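Local structure of PPC domain-containing protein (Pyrococcus horikoshii, 2DT4) at the interface of chains A and B. The protein is of unknown function but belongs to the plant- and prokaryote-conserved PPC domain family and probably assembles from several copies. Numbering follows the deposited sequence. Chains: chain A/B, Hypothetical protein PH0802.

Contact 1: the interface of chains A and B. Residues chain A 11-13, 117; chain B 4, 6, 37-39, 121, 126, 138.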
ATOM      1  N   THR A  11      15.626  -2.091   8.022  1.00  7.96           N
ATOM      2  CA  THR A  11      14.748  -1.335   7.124  1.00  7.58           C
ATOM      3  C   THR A  11      15.498  -1.023   5.811  1.00  6.77           C
ATOM      4  O   THR A  11      16.666  -0.639   5.834  1.00  7.61           O
ATOM      5  CB  THR A  11      14.344  -0.035   7.819  1.00  7.78           C
ATOM      6  OG1 THR A  11      13.747  -0.326   9.097  1.00  8.19           O
ATOM      7  CG2 THR A  11      13.308   0.711   6.996  1.00  8.73           C
ATOM      8  N   TYR A  12      14.828  -1.181   4.663  1.00  7.27           N
ATOM      9  CA  TYR A  12      15.447  -1.003   3.367  1.00  7.54           C
ATOM     10  C   TYR A  12      14.561  -0.278   2.351  1.00  7.95           C
ATOM     11  O   TYR A  12      13.337  -0.372   2.392  1.00  7.74           O
ATOM     12  CB  TYR A  12      15.818  -2.357   2.749  1.00  7.79           C
ATOM     13  CG  TYR A  12      16.647  -3.311   3.613  1.00  7.49           C
ATOM     14  CD1 TYR A  12      18.012  -3.427   3.425  1.00  7.80           C
ATOM     15  CD2 TYR A  12      16.050  -4.108   4.584  1.00  8.98           C
ATOM     16  CE1 TYR A  12      18.758  -4.314   4.171  1.00  8.90           C
ATOM     17  CE2 TYR A  12      16.788  -5.009   5.312  1.00  9.53           C
ATOM     18  CZ  TYR A  12      18.138  -5.096   5.110  1.00  8.97           C
ATOM     19  OH  TYR A  12      18.875  -6.028   5.828  1.00 10.91           O
ATOM     20  N   LEU A  13      15.205   0.438   1.441  1.00  7.99           N
ATOM     21  CA  LEU A  13      14.549   1.116   0.333  1.00  7.19           C
ATOM     22  C   LEU A  13      15.529   1.063  -0.819  1.00  7.88           C
ATOM     23  O   LEU A  13      16.661   1.517  -0.662  1.00  8.75           O
ATOM     24  CB  LEU A  13      14.207   2.572   0.691  1.00  8.29           C
ATOM     25  CG  LEU A  13      13.483   3.321  -0.439  1.00  7.85           C
ATOM     26  CD1 LEU A  13      12.149   2.667  -0.800  1.00  7.99           C
ATOM     27  CD2 LEU A  13      13.303   4.780  -0.043  1.00  9.43           C
ATOM     28  N   PHE A 117      10.256  -0.990  -0.734  1.00  8.35           N
ATOM     29  CA  PHE A 117      10.444  -0.737   0.684  1.00  8.16           C
ATOM     30  C   PHE A 117      10.268  -2.084   1.381  1.00  7.48           C
ATOM     31  O   PHE A 117       9.297  -2.794   1.125  1.00  6.64           O
ATOM     32  CB  PHE A 117       9.436   0.262   1.261  1.00  8.52           C
ATOM     33  CG  PHE A 117       9.512   0.394   2.750  1.00  8.70           C
ATOM     34  CD1 PHE A 117       8.554  -0.168   3.565  1.00 11.85           C
ATOM     35  CD2 PHE A 117      10.573   1.076   3.339  1.00  8.40           C
ATOM     36  CE1 PHE A 117       8.635  -0.044   4.968  1.00 11.61           C
ATOM     37  CE2 PHE A 117      10.645   1.201   4.732  1.00  9.01           C
ATOM     38  CZ  PHE A 117       9.678   0.654   5.528  1.00 11.35           C
TER
ATOM     39  N   GLY B   4      21.134  -0.070   0.421  1.00 12.55           N
ATOM     40  CA  GLY B   4      19.709  -0.002   0.558  1.00 11.55           C
ATOM     41  C   GLY B   4      19.208  -0.023   1.984  1.00 11.03           C
ATOM     42  O   GLY B   4      17.997  -0.038   2.172  1.00 10.32           O
ATOM     43  N   PHE B   6      18.635   1.504   5.786  1.00  9.62           N
ATOM     44  CA  PHE B   6      18.411   2.781   6.448  1.00  9.65           C
ATOM     45  C   PHE B   6      17.906   2.574   7.867  1.00 10.01           C
ATOM     46  O   PHE B   6      17.371   1.518   8.215  1.00 10.94           O
ATOM     47  CB  PHE B   6      17.359   3.606   5.686  1.00  9.09           C
ATOM     48  CG  PHE B   6      17.758   3.925   4.301  1.00  9.51           C
ATOM     49  CD1 PHE B   6      18.531   5.044   4.035  1.00 12.19           C
ATOM     50  CD2 PHE B   6      17.459   3.061   3.262  1.00  9.27           C
ATOM     51  CE1 PHE B   6      18.943   5.310   2.746  1.00 12.09           C
ATOM     52  CE2 PHE B   6      17.872   3.323   1.980  1.00  7.93           C
ATOM     53  CZ  PHE B   6      18.639   4.456   1.726  1.00 10.68           C
ATOM     54  N   THR B  37      14.601  11.730   2.689  1.00  9.54           N
ATOM     55  CA  THR B  37      14.206  10.397   2.242  1.00  9.33           C
ATOM     56  C   THR B  37      13.051   9.871   3.088  1.00  8.83           C
ATOM     57  O   THR B  37      13.118   9.925   4.296  1.00  8.47           O
ATOM     58  CB  THR B  37      15.398   9.407   2.359  1.00 10.26           C
ATOM     59  OG1 THR B  37      16.557   9.953   1.676  1.00 11.31           O
ATOM     60  CG2 THR B  37      15.073   8.078   1.705  1.00 10.80           C
ATOM     61  N   ALA B  38      12.032   9.310   2.449  1.00  7.96           N
ATOM     62  CA  ALA B  38      10.891   8.757   3.172  1.00  8.15           C
ATOM     63  C   ALA B  38      10.106   7.811   2.289  1.00  7.71           C
ATOM     64  O   ALA B  38      10.255   7.790   1.072  1.00  7.37           O
ATOM     65  CB  ALA B  38       9.970   9.864   3.617  1.00  8.42           C
ATOM     66  N   ILE B  39       9.178   7.132   2.936  1.00  7.36           N
ATOM     67  CA  ILE B  39       8.241   6.270   2.238  1.00  8.30           C
ATOM     68  C   ILE B  39       6.892   6.836   2.661  1.00  7.85           C
ATOM     69  O   ILE B  39       6.726   7.394   3.761  1.00  8.52           O
ATOM     70  CB  ILE B  39       8.335   4.735   2.407  1.00  8.76           C
ATOM     71  CG1 ILE B  39       8.251   4.317   3.891  1.00 10.00           C
ATOM     72  CG2 ILE B  39       9.612   4.260   1.746  1.00  8.69           C
ATOM     73  CD1 ILE B  39       6.868   4.052   4.403  1.00 14.09           C
ATOM     74  N   LEU B 121      13.481   7.988   6.445  1.00  9.30           N
ATOM     75  CA  LEU B 121      14.596   7.039   6.496  1.00  9.43           C
ATOM     76  C   LEU B 121      15.915   7.801   6.511  1.00 10.61           C
ATOM     77  O   LEU B 121      16.046   8.824   5.822  1.00 12.23           O
ATOM     78  CB  LEU B 121      14.556   6.165   5.253  1.00  9.72           C
ATOM     79  CG  LEU B 121      13.299   5.308   5.077  1.00  8.90           C
ATOM     80  CD1 LEU B 121      13.410   4.467   3.818  1.00 11.66           C
ATOM     81  CD2 LEU B 121      12.954   4.426   6.302  1.00 10.76           C
ATOM     82  N   ILE B 126      20.658   8.373  -1.425  1.00 11.89           N
ATOM     83  CA  ILE B 126      19.702   7.688  -2.287  1.00 11.86           C
ATOM     84  C   ILE B 126      19.072   8.803  -3.119  1.00 12.07           C
ATOM     85  O   ILE B 126      18.157   9.487  -2.698  1.00 13.76           O
ATOM     86  CB  ILE B 126      18.676   6.787  -1.526  1.00 11.25           C
ATOM     87  CG1 ILE B 126      17.765   6.031  -2.484  1.00 11.81           C
ATOM     88  CG2 ILE B 126      17.874   7.560  -0.513  1.00 12.15           C
ATOM     89  CD1 ILE B 126      16.910   4.998  -1.778  1.00  9.99           C
ATOM     90  N   TRP B 138      17.307   6.238  -8.687  1.00 10.54           N
ATOM     91  CA  TRP B 138      18.387   5.950  -7.758  1.00  9.26           C
ATOM     92  C   TRP B 138      19.376   4.965  -8.388  1.00  9.59           C
ATOM     93  O   TRP B 138      19.013   4.220  -9.295  1.00  9.97           O
ATOM     94  CB  TRP B 138      17.836   5.240  -6.510  1.00  9.78           C
ATOM     95  CG  TRP B 138      16.659   5.920  -5.865  1.00  8.02           C
ATOM     96  CD1 TRP B 138      16.395   7.237  -5.804  1.00  9.41           C
ATOM     97  CD2 TRP B 138      15.573   5.257  -5.225  1.00  7.98           C
ATOM     98  NE1 TRP B 138      15.205   7.453  -5.153  1.00  8.54           N
ATOM     99  CE2 TRP B 138      14.686   6.242  -4.781  1.00  7.07           C
ATOM    100  CE3 TRP B 138      15.277   3.921  -4.959  1.00  9.61           C
ATOM    101  CZ2 TRP B 138      13.506   5.934  -4.095  1.00  9.08           C
ATOM    102  CZ3 TRP B 138      14.093   3.610  -4.319  1.00 10.72           C
ATOM    103  CH2 TRP B 138      13.234   4.619  -3.867  1.00  9.19           C
TER
HETATM  104  O   HOH W   1      17.808  -0.663   9.512  1.00 14.87           O

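Contact 2: the interface of chains A and B. Residues chain A 42-44, 71-73, 115; chain B 76-78, 89-91, 105, 128.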
ATOM      1  N   GLY A  42       5.784  -1.382  -2.715  1.00  9.70           N
ATOM      2  CA  GLY A  42       6.526  -0.717  -3.755  1.00 11.12           C
ATOM      3  C   GLY A  42       5.713  -0.328  -4.973  1.00  9.05           C
ATOM      4  O   GLY A  42       4.519  -0.584  -5.053  1.00  6.76           O
ATOM      5  N   ILE A  43       6.421   0.341  -5.875  1.00  8.80           N
ATOM      6  CA  ILE A  43       5.900   0.874  -7.125  1.00  8.71           C
ATOM      7  C   ILE A  43       6.939   0.708  -8.221  1.00  9.25           C
ATOM      8  O   ILE A  43       8.106   0.389  -7.975  1.00  9.63           O
ATOM      9  CB  ILE A  43       5.525   2.385  -6.979  1.00  8.35           C
ATOM     10  CG1 ILE A  43       6.731   3.244  -6.581  1.00 10.98           C
ATOM     11  CG2 ILE A  43       4.345   2.569  -5.970  1.00  9.10           C
ATOM     12  CD1 ILE A  43       6.448   4.751  -6.553  1.00 12.24           C
ATOM     13  N   GLY A  44       6.517   0.982  -9.434  1.00  9.34           N
ATOM     14  CA  GLY A  44       7.410   1.014 -10.572  1.00 10.00           C
ATOM     15  C   GLY A  44       6.679   0.658 -11.836  1.00 10.00           C
ATOM     16  O   GLY A  44       5.599   1.200 -12.078  1.00  9.37           O
ATOM     17  N   GLU A  71       2.217  -0.076 -15.484  1.00  7.87           N
ATOM     18  CA  GLU A  71       2.604   0.680 -14.296  1.00  8.79           C
ATOM     19  C   GLU A  71       2.288  -0.168 -13.044  1.00  9.13           C
ATOM     20  O   GLU A  71       1.166  -0.693 -12.876  1.00  8.15           O
ATOM     21  CB  GLU A  71       1.924   2.061 -14.209  1.00  8.76           C
ATOM     22  CG  GLU A  71       2.320   3.012 -15.336  1.00 11.08           C
ATOM     23  CD  GLU A  71       3.722   3.587 -15.214  1.00 14.11           C
ATOM     24  OE1 GLU A  71       4.331   3.955 -16.247  1.00 12.81           O
ATOM     25  OE2 GLU A  71       4.252   3.727 -14.090  1.00 14.46           O
ATOM     26  N   LEU A  72       3.285  -0.332 -12.190  1.00  8.80           N
ATOM     27  CA  LEU A  72       3.133  -1.061 -10.937  1.00  8.78           C
ATOM     28  C   LEU A  72       2.611  -0.051  -9.922  1.00  9.04           C
ATOM     29  O   LEU A  72       3.366   0.688  -9.323  1.00  8.20           O
ATOM     30  CB  LEU A  72       4.493  -1.652 -10.530  1.00  8.68           C
ATOM     31  CG  LEU A  72       4.625  -2.908  -9.631  1.00 14.90           C
ATOM     32  CD1 LEU A  72       5.839  -2.909  -8.745  1.00 11.37           C
ATOM     33  CD2 LEU A  72       3.380  -3.543  -9.041  1.00  9.64           C
ATOM     34  N   ILE A  73       1.285   0.010  -9.805  1.00  8.21           N
ATOM     35  CA  ILE A  73       0.611   1.013  -9.006  1.00  8.72           C
ATOM     36  C   ILE A  73       0.739   0.689  -7.527  1.00  9.06           C
ATOM     37  O   ILE A  73       1.039   1.562  -6.719  1.00  8.74           O
ATOM     38  CB  ILE A  73      -0.861   1.116  -9.423  1.00  7.80           C
ATOM     39  CG1 ILE A  73      -0.971   1.650 -10.852  1.00  9.19           C
ATOM     40  CG2 ILE A  73      -1.721   1.882  -8.372  1.00  9.32           C
ATOM     41  CD1 ILE A  73      -2.339   1.483 -11.469  1.00  8.87           C
ATOM     42  N   GLU A 115      10.786   0.148  -7.133  1.00  7.88           N
ATOM     43  CA  GLU A 115      11.270   0.884  -5.998  1.00  7.74           C
ATOM     44  C   GLU A 115      10.542   0.249  -4.830  1.00  7.43           C
ATOM     45  O   GLU A 115       9.322   0.433  -4.646  1.00  7.52           O
ATOM     46  CB  GLU A 115      10.993   2.382  -6.138  1.00  8.42           C
ATOM     47  CG  GLU A 115      11.798   2.974  -7.294  1.00  8.27           C
ATOM     48  CD  GLU A 115      11.434   4.393  -7.678  1.00 10.11           C
ATOM     49  OE1 GLU A 115      10.522   5.001  -7.092  1.00  8.58           O
ATOM     50  OE2 GLU A 115      12.058   4.922  -8.627  1.00 11.52           O
TER
ATOM     51  N   ILE B  76       1.038   5.012  -2.884  1.00  8.70           N
ATOM     52  CA  ILE B  76       2.239   4.358  -2.389  1.00  8.54           C
ATOM     53  C   ILE B  76       3.332   5.101  -3.074  1.00  8.14           C
ATOM     54  O   ILE B  76       3.250   5.351  -4.266  1.00  8.21           O
ATOM     55  CB  ILE B  76       2.367   2.850  -2.681  1.00  8.96           C
ATOM     56  CG1 ILE B  76       1.229   2.079  -1.990  1.00 10.32           C
ATOM     57  CG2 ILE B  76       3.701   2.346  -2.213  1.00  9.27           C
ATOM     58  CD1 ILE B  76       1.209   0.641  -2.335  1.00 13.95           C
ATOM     59  N   GLY B  77       4.367   5.462  -2.347  1.00  7.99           N
ATOM     60  CA  GLY B  77       5.470   6.122  -2.996  1.00  9.37           C
ATOM     61  C   GLY B  77       6.607   6.452  -2.071  1.00  9.06           C
ATOM     62  O   GLY B  77       6.738   5.883  -1.000  1.00  8.57           O
ATOM     63  N   ASN B  78       7.430   7.396  -2.505  1.00  9.40           N
ATOM     64  CA  ASN B  78       8.617   7.718  -1.739  1.00  8.26           C
ATOM     65  C   ASN B  78       9.031   9.165  -1.963  1.00  8.43           C
ATOM     66  O   ASN B  78       8.582   9.825  -2.902  1.00  8.85           O
ATOM     67  CB  ASN B  78       9.749   6.729  -2.101  1.00  8.39           C
ATOM     68  CG  ASN B  78      10.029   6.679  -3.576  1.00  7.74           C
ATOM     69  OD1 ASN B  78      10.410   7.702  -4.160  1.00  9.70           O
ATOM     70  ND2 ASN B  78       9.789   5.512  -4.210  1.00  8.50           N
ATOM     71  N   HIS B  89       7.627  10.890  -5.458  1.00 10.46           N
ATOM     72  CA  HIS B  89       7.251   9.988  -6.548  1.00 10.27           C
ATOM     73  C   HIS B  89       6.233   9.032  -5.995  1.00 10.35           C
ATOM     74  O   HIS B  89       6.519   8.307  -5.049  1.00 11.11           O
ATOM     75  CB  HIS B  89       8.450   9.247  -7.109  1.00 11.08           C
ATOM     76  CG  HIS B  89       8.144   8.440  -8.327  1.00 15.29           C
ATOM     77  ND1 HIS B  89       7.287   8.892  -9.312  1.00 20.25           N
ATOM     78  CD2 HIS B  89       8.542   7.200  -8.709  1.00 17.05           C
ATOM     79  CE1 HIS B  89       7.195   7.972 -10.262  1.00 20.15           C
ATOM     80  NE2 HIS B  89       7.955   6.947  -9.924  1.00 19.15           N
ATOM     81  N   ALA B  90       5.035   9.040  -6.565  1.00  9.66           N
ATOM     82  CA  ALA B  90       3.982   8.140  -6.103  1.00  8.74           C
ATOM     83  C   ALA B  90       3.096   7.626  -7.215  1.00  8.47           C
ATOM     84  O   ALA B  90       2.948   8.255  -8.251  1.00  9.67           O
ATOM     85  CB  ALA B  90       3.124   8.816  -5.062  1.00  9.48           C
ATOM     86  N   HIS B  91       2.479   6.478  -6.975  1.00  7.53           N
ATOM     87  CA  HIS B  91       1.492   5.879  -7.883  1.00  7.43           C
ATOM     88  C   HIS B  91       0.191   5.771  -7.124  1.00  7.26           C
ATOM     89  O   HIS B  91       0.181   5.640  -5.904  1.00  7.78           O
ATOM     90  CB  HIS B  91       1.900   4.479  -8.353  1.00  7.71           C
ATOM     91  CG  HIS B  91       2.990   4.487  -9.380  1.00 10.29           C
ATOM     92  ND1 HIS B  91       2.896   3.787 -10.561  1.00 18.72           N
ATOM     93  CD2 HIS B  91       4.165   5.155  -9.435  1.00 13.27           C
ATOM     94  CE1 HIS B  91       3.999   3.963 -11.266  1.00 14.71           C
ATOM     95  NE2 HIS B  91       4.789   4.787 -10.606  1.00 14.24           N
ATOM     96  N   HIS B 105       1.066   6.389 -12.462  1.00  8.84           N
ATOM     97  CA  HIS B 105       1.890   7.362 -11.769  1.00  9.14           C
ATOM     98  C   HIS B 105       1.042   8.588 -11.455  1.00  8.93           C
ATOM     99  O   HIS B 105       0.284   9.039 -12.309  1.00  9.98           O
ATOM    100  CB  HIS B 105       3.052   7.731 -12.691  1.00  9.77           C
ATOM    101  CG  HIS B 105       3.762   8.988 -12.313  1.00 12.12           C
ATOM    102  ND1 HIS B 105       3.955  10.033 -13.191  1.00 18.52           N
ATOM    103  CD2 HIS B 105       4.349   9.355 -11.151  1.00 15.39           C
ATOM    104  CE1 HIS B 105       4.636  10.984 -12.579  1.00 16.82           C
ATOM    105  NE2 HIS B 105       4.892  10.594 -11.344  1.00 19.97           N
ATOM    106  N   ARG B 128      17.830  10.629  -6.919  1.00 10.73           N
ATOM    107  CA  ARG B 128      17.336  10.450  -8.277  1.00 10.63           C
ATOM    108  C   ARG B 128      18.200  11.239  -9.244  1.00 12.09           C
ATOM    109  O   ARG B 128      18.351  12.454  -9.102  1.00 12.79           O
ATOM    110  CB  ARG B 128      15.907  10.914  -8.434  1.00 11.36           C
ATOM    111  CG  ARG B 128      14.886  10.092  -7.711  1.00  9.90           C
ATOM    112  CD  ARG B 128      13.453  10.457  -8.042  1.00 11.46           C
ATOM    113  NE  ARG B 128      12.543   9.591  -7.292  1.00  9.24           N
ATOM    114  CZ  ARG B 128      12.272   8.324  -7.602  1.00 11.65           C
ATOM    115  NH1 ARG B 128      11.482   7.620  -6.795  1.00 11.21           N
ATOM    116  NH2 ARG B 128      12.758   7.739  -8.680  1.00 10.80           N
TER
HETATM  117  O   HOH W   2      -0.746   2.954  -5.087  1.00 11.41           O
HETATM  118  O   HOH W   3       8.862   3.003  -3.120  1.00 11.56           O

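Contact 3: the interface of chains A and B. Residues chain A 41, 73-76; chain B 74, 76, 93.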
ATOM      1  N   ASN A  41       6.458  -3.097   0.273  1.00  8.93           N
ATOM      2  CA  ASN A  41       5.530  -2.237  -0.460  1.00 10.92           C
ATOM      3  C   ASN A  41       6.383  -1.683  -1.581  1.00 10.95           C
ATOM      4  O   ASN A  41       7.591  -1.587  -1.439  1.00 11.99           O
ATOM      5  CB  ASN A  41       4.737  -1.189   0.312  1.00 13.15           C
ATOM      6  CG  ASN A  41       5.457   0.116   0.492  1.00 17.63           C
ATOM      7  OD1 ASN A  41       6.137   0.620  -0.406  1.00 28.68           O
ATOM      8  ND2 ASN A  41       5.278   0.692   1.661  1.00 29.41           N
ATOM      9  N   ILE A  73       1.285   0.010  -9.805  1.00  8.21           N
ATOM     10  CA  ILE A  73       0.611   1.013  -9.006  1.00  8.72           C
ATOM     11  C   ILE A  73       0.739   0.689  -7.527  1.00  9.06           C
ATOM     12  O   ILE A  73       1.039   1.562  -6.719  1.00  8.74           O
ATOM     13  CB  ILE A  73      -0.861   1.116  -9.423  1.00  7.80           C
ATOM     14  CG1 ILE A  73      -0.971   1.650 -10.852  1.00  9.19           C
ATOM     15  CG2 ILE A  73      -1.721   1.882  -8.372  1.00  9.32           C
ATOM     16  CD1 ILE A  73      -2.339   1.483 -11.469  1.00  8.87           C
ATOM     17  N   SER A  74       0.622  -0.589  -7.206  1.00  8.83           N
ATOM     18  CA  SER A  74       0.855  -1.039  -5.847  1.00  9.96           C
ATOM     19  C   SER A  74       1.401  -2.427  -5.860  1.00  9.99           C
ATOM     20  O   SER A  74       0.928  -3.227  -6.613  1.00  9.76           O
ATOM     21  CB  SER A  74      -0.426  -1.015  -5.010  1.00 11.08           C
ATOM     22  OG  SER A  74      -1.406  -1.922  -5.464  1.00 13.74           O
ATOM     23  N   LEU A  75       2.401  -2.605  -4.874  1.00 10.05           N
ATOM     24  CA  LEU A  75       2.827  -3.916  -4.577  1.00  9.45           C
ATOM     25  C   LEU A  75       2.730  -3.882  -3.081  1.00  9.78           C
ATOM     26  O   LEU A  75       3.253  -2.974  -2.454  1.00  9.52           O
ATOM     27  CB  LEU A  75       4.273  -4.201  -5.022  1.00  9.65           C
ATOM     28  CG  LEU A  75       4.642  -5.605  -4.528  1.00 11.43           C
ATOM     29  CD1 LEU A  75       5.406  -6.359  -5.553  1.00 15.64           C
ATOM     30  CD2 LEU A  75       5.284  -5.582  -3.189  1.00 12.30           C
ATOM     31  N   ILE A  76       2.068  -4.892  -2.512  1.00  8.70           N
ATOM     32  CA  ILE A  76       1.937  -4.983  -1.067  1.00  8.54           C
ATOM     33  C   ILE A  76       2.124  -6.436  -0.802  1.00  8.14           C
ATOM     34  O   ILE A  76       1.554  -7.263  -1.495  1.00  8.21           O
ATOM     35  CB  ILE A  76       0.597  -4.510  -0.469  1.00  8.96           C
ATOM     36  CG1 ILE A  76       0.390  -3.012  -0.754  1.00 10.32           C
ATOM     37  CG2 ILE A  76       0.571  -4.770   1.009  1.00  9.27           C
ATOM     38  CD1 ILE A  76      -0.937  -2.518  -0.327  1.00 13.95           C
TER
ATOM     39  N   SER B  74      -5.362   3.744  -3.145  1.00  8.83           N
ATOM     40  CA  SER B  74      -3.996   3.580  -2.684  1.00  9.96           C
ATOM     41  C   SER B  74      -3.147   4.682  -3.220  1.00  9.99           C
ATOM     42  O   SER B  74      -3.288   5.019  -4.359  1.00  9.76           O
ATOM     43  CB  SER B  74      -3.404   2.237  -3.117  1.00 11.08           C
ATOM     44  OG  SER B  74      -3.268   2.112  -4.515  1.00 13.74           O
ATOM     45  N   ILE B  76       1.038   5.012  -2.884  1.00  8.70           N
ATOM     46  CA  ILE B  76       2.239   4.358  -2.389  1.00  8.54           C
ATOM     47  C   ILE B  76       3.332   5.101  -3.074  1.00  8.14           C
ATOM     48  O   ILE B  76       3.250   5.351  -4.266  1.00  8.21           O
ATOM     49  CB  ILE B  76       2.367   2.850  -2.681  1.00  8.96           C
ATOM     50  CG1 ILE B  76       1.229   2.079  -1.990  1.00 10.32           C
ATOM     51  CG2 ILE B  76       3.701   2.346  -2.213  1.00  9.27           C
ATOM     52  CD1 ILE B  76       1.209   0.641  -2.335  1.00 13.95           C
ATOM     53  N   SER B  93      -4.144   4.430  -7.181  1.00  7.45           N
ATOM     54  CA  SER B  93      -5.256   3.668  -7.718  1.00  8.62           C
ATOM     55  C   SER B  93      -6.455   4.506  -7.237  1.00  7.98           C
ATOM     56  O   SER B  93      -6.486   5.009  -6.086  1.00  7.97           O
ATOM     57  CB  SER B  93      -5.354   2.211  -7.313  1.00 11.04           C
ATOM     58  OG  SER B  93      -5.567   2.107  -5.975  1.00 16.34           O
TER
HETATM   59  O   HOH W   4      -0.746   2.954  -5.087  1.00 11.41           O
HETATM   60  O   HOH W   5      -4.020  -0.616  -5.267  0.33 29.39           O

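Contact 1: the interface of chains A and B
Three aromatic rings frame this hydrophobic patch. The A:Phe117 ring takes B:Ile39 CG1 over the centre of one face, 3.9 Å above its plane, and B:Ile39 CG2 reaches the ring's CD2 corner. The B:Trp138 indole is backed on one face by B:Ile126 CD1 from its own chain and turns its CH2 corner to A:Leu13 CG at 3.7 Å. At the edge of B:Phe6, in the ring plane, lies the carbonyl A:Leu13 O. A:Leu13 is inserted among B:Trp138, B:Phe6, B:Leu121 and B:Ile39: with CG anti to the backbone N (chi1 -179°), its CB meets B:Leu121 CD1 at 3.7 Å, CD1 reaches B:Ile39 CG2, and CD2 lies against B:Trp138 CH2, with B:Leu121 CD1 and B:Ile126 CD1 beside it. An alanine here would remove CG and both methyls and would probably loosen the packing against B:Trp138, B:Ile39 and B:Ile126. Beside this apolar patch the edge strands 5-16 of the two copies pair antiparallel, A:Thr11 bridging to B:Phe6, which probably helps join the copies. Backbone bonds set the register. A:Leu13 N donates to B:Gly4 O at 2.9 Å, in the carbonyl plane, whereas B:Phe6 N, also at 2.9 Å, approaches A:Thr11 O from 29° above the carbonyl plane, with a nearly straight 172° at the hydrogen.

Contact 2: the interface of chains A and B
Strands of neighbouring copies meet here through side chains, a salt bridge beside a histidine cluster, and probably help hold the copies together. Packing is tightest around A:Ile43, on strand 38-46, and the B:His91 ring. A:Ile43 CB sits 3.8 Å above one face of the imidazole, toward the rim, and B:His105 CA backs the centre of the opposite face, so the ring is sandwiched. A:Ile43 CG1 takes the crowded position between backbone N and carbonyl carbon (chi1 60°), which sends CD1 to B:His91 CD2 at 3.7 Å and leaves CG2 against B:Ile76 CG2. At either flank of this packing the contact is looser and bridged by water: water 2 joins A:Ile73 O to B:His91 O, and water 3 joins A:Glu115 O to B:Asn78 ND2. Beyond A:Ile43, on the flank of water 3, comes the polar grip. B:Arg128 meets the extended A:Glu115 tip to tip, a salt bridge with two end-on hydrogen bonds, NH1 to OE1 at 2.8 Å and NH2 to OE2 at 2.9 Å, both from above the carboxylate plane. A:Glu115 OE1 also accepts from B:Asn78 ND2 at 3.0 Å, so more than one donor grips it. B:Asn78 in turn positions the arginine: B:Arg128 NH1 donates to a lone pair of B:Asn78 OD1, 2.8 Å away.

Contact 3: the interface of chains A and B
B:Ile76, on strand 69-82, pushes both of its branches into the surface of chain A. Its CB faces A:Ile43 CG2. From there the CG2 methyl leaves anti to the backbone N, and B:Ile76 CG2 lies 3.5 Å from A:Asn41 OD1, the two side chains sliding past each other in opposite directions; A:Asn41 CG is a little further off. The other branch starts at CG1, beside the backbone N (chi1 -63°), which serves as the link and extends (chi2 174°) to CD1 at the tip. B:Ile76 CD1 meets A:Ser74 CB at 3.5 Å and, more distantly, CG1 of A:Ile76, the same residue of the other copy, crossed obliquely at 4.1 Å. Nearby, A:Ile73 CG2 packs on B:Ser93 CB at 3.8 Å. Polar groups do not bond directly across the chains here; water does the joining. B:Ser74 OG pairs with B:Ser93 OG at 2.7 Å within chain B, and the former also binds water 4, the water that bridges A:Ile73 O in contact 2. Water 5 lies 2.9 Å from A:Ser74 OG and contacts B:Ser74 OG and B:Ser93 OG as well. The site thus joins methyl packing to a hydrated serine cluster, and probably helps hold neighbouring copies of the PPC protein together.

Contacts 2 and 3 are neighbours, the centres of their C-alpha atoms about 7 Å apart, and they share A:Ile73, B:Ile76 and a bridging water. Contact 1 lies about 13 Å from contact 2 and 16 Å from contact 3, again between C-alpha centres. Strands recur throughout: 38-46 of chain A serves contacts 2 and 3 while its counterpart in B serves contact 1, and strand 114-123 of A contributes to contacts 1 and 2. The two copies present different surfaces to each other, not an exact two-fold, which fits an assembly of three chains. Backbone pairing, salt bridge and water-bridged contacts thus form one continuous interface, plausibly the biological one.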